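Local coordinates for intracellular serine protease (Bacillus licheniformis, PDB 4ZOQ), which is a subtilisin-like serine protease that probably cuts peptide bonds sequence-specifically during the maturation of a lanthipeptide, at residues 228-233 with 243-248. Sequence-based numbering, arbitrary orientation.
Sequences GYLGET and TDLVLT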
# COMPACT_ATOMS: atom_id res chain seq x y z
N GLY B 228 -7.56 3.12 -13.65
CA GLY B 228 -8.86 3.28 -14.27
C GLY B 228 -9.75 4.34 -13.67
O GLY B 228 -9.34 5.07 -12.76
N TYR B 229 -10.93 4.50 -14.25
CA TYR B 229 -11.95 5.33 -13.63
C TYR B 229 -13.31 4.96 -14.22
O TYR B 229 -13.42 4.04 -15.03
CB TYR B 229 -11.65 6.82 -13.78
CG TYR B 229 -12.59 7.72 -12.96
CD1 TYR B 229 -12.85 7.45 -11.61
CD2 TYR B 229 -13.13 8.87 -13.51
CE1 TYR B 229 -13.68 8.29 -10.85
CE2 TYR B 229 -13.93 9.72 -12.76
CZ TYR B 229 -14.21 9.43 -11.44
OH TYR B 229 -15.02 10.29 -10.73
N LEU B 230 -14.34 5.67 -13.79
CA LEU B 230 -15.69 5.41 -14.24
C LEU B 230 -15.83 5.81 -15.71
O LEU B 230 -16.62 5.22 -16.44
CB LEU B 230 -16.68 6.19 -13.37
CG LEU B 230 -16.78 5.79 -11.90
CD1 LEU B 230 -17.37 6.92 -11.07
CD2 LEU B 230 -17.63 4.52 -11.78
N GLY B 231 -15.01 6.77 -16.15
CA GLY B 231 -15.01 7.19 -17.54
C GLY B 231 -13.97 8.27 -17.72
O GLY B 231 -13.59 8.88 -16.74
N GLU B 232 -13.57 8.56 -18.96
CA GLU B 232 -12.53 9.58 -19.18
C GLU B 232 -13.03 10.95 -18.82
O GLU B 232 -12.27 11.81 -18.36
CB GLU B 232 -12.10 9.63 -20.64
CG GLU B 232 -11.11 8.60 -21.06
CD GLU B 232 -9.69 8.91 -20.65
OE1 GLU B 232 -9.32 10.11 -20.51
OE2 GLU B 232 -8.91 7.94 -20.56
N THR B 233 -14.31 11.18 -19.11
CA THR B 233 -14.98 12.46 -18.87
C THR B 233 -16.26 12.33 -18.02
O THR B 233 -17.08 13.26 -17.98
CB THR B 233 -15.30 13.18 -20.23
OG1 THR B 233 -16.08 12.31 -21.05
CG2 THR B 233 -13.99 13.51 -20.97
N THR B 243 -15.31 -0.08 -19.66
CA THR B 243 -14.00 -0.48 -20.15
C THR B 243 -12.88 0.39 -19.59
O THR B 243 -11.71 0.07 -19.76
CB THR B 243 -13.93 -0.39 -21.71
OG1 THR B 243 -14.21 0.96 -22.14
CG2 THR B 243 -14.92 -1.36 -22.36
N ASP B 244 -13.24 1.48 -18.91
CA ASP B 244 -12.26 2.34 -18.25
C ASP B 244 -12.01 1.92 -16.82
O ASP B 244 -11.06 2.40 -16.21
CB ASP B 244 -12.69 3.81 -18.30
CG ASP B 244 -12.32 4.49 -19.63
OD1 ASP B 244 -11.58 3.87 -20.41
OD2 ASP B 244 -12.78 5.63 -19.90
N LEU B 245 -12.85 1.02 -16.30
CA LEU B 245 -12.69 0.45 -14.96
C LEU B 245 -11.76 -0.77 -14.97
O LEU B 245 -11.47 -1.31 -16.04
CB LEU B 245 -14.06 0.06 -14.40
CG LEU B 245 -15.04 1.20 -14.03
CD1 LEU B 245 -16.50 0.72 -13.84
CD2 LEU B 245 -14.53 1.88 -12.73
N VAL B 246 -11.32 -1.21 -13.80
CA VAL B 246 -10.40 -2.34 -13.74
C VAL B 246 -11.00 -3.47 -12.91
O VAL B 246 -11.71 -3.21 -11.92
CB VAL B 246 -9.00 -1.93 -13.18
CG1 VAL B 246 -8.36 -0.91 -14.12
CG2 VAL B 246 -9.05 -1.38 -11.74
N LEU B 247 -10.74 -4.71 -13.31
CA LEU B 247 -11.23 -5.83 -12.52
C LEU B 247 -10.39 -6.01 -11.25
O LEU B 247 -9.17 -5.82 -11.26
CB LEU B 247 -11.25 -7.13 -13.34
CG LEU B 247 -12.22 -8.21 -12.82
CD1 LEU B 247 -13.64 -7.70 -12.95
CD2 LEU B 247 -12.07 -9.53 -13.54
N THR B 248 -11.05 -6.40 -10.17
CA THR B 248 -10.41 -6.71 -8.90
C THR B 248 -10.87 -8.07 -8.37
O THR B 248 -12.02 -8.51 -8.61
CB THR B 248 -10.75 -5.65 -7.82
OG1 THR B 248 -12.18 -5.61 -7.61
CG2 THR B 248 -10.29 -4.29 -8.25
O HOH W 1 -9.11 5.43 -21.27
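Y229 N donates to D244 O at 2.9 Å, coming in above the carbonyl plane, 48° out of it. This bond pins the loop leaving strand 221-226, outermost strand of the subtilase sheet, to the chain entering the two-stranded antiparallel sheet of 246-249 and 269-272. G228 passes with its CA close against D244 O; a side chain at this position would collide with that oxygen. L245 lies over the peptide following Y229: its CG and CD2 rest on Y229 O, CD2 at 3.3 Å, and CD2 goes on to meet the L230 CD2 methyl at 4.2 Å. An alanine at L245 would probably open a gap beside the Y229 carbonyl and deprive the L230 methyl of its apolar neighbour. L245 also touches L271 of the partner strand, while W24 NE1 hydrogen-bonds to L245 O. The V246 side chain lies about 9 Å from that of S276, the predicted charge-relay serine. Y229 sends its side chain off the backbone away from 243-248; L230 CB sits over the centre of one ring face, Y273 packs edge-to-face with the ring, and D235 takes the hydroxyl. With CG of D244 anti to its carbonyl carbon (chi1 -83°), OD2 comes 3.6 Å from E232 CG; the two side chains cross at about a right angle, their carboxylate planes 79° apart. E232 OE2, also bonded to S208 OG, lies 4.6 Å from D244 OD2, a proximity that would probably raise the proton affinity of either acid. One water bridges them, donating to E232 OE2 at 2.6 Å and to D244 OD1 at 3.0 Å.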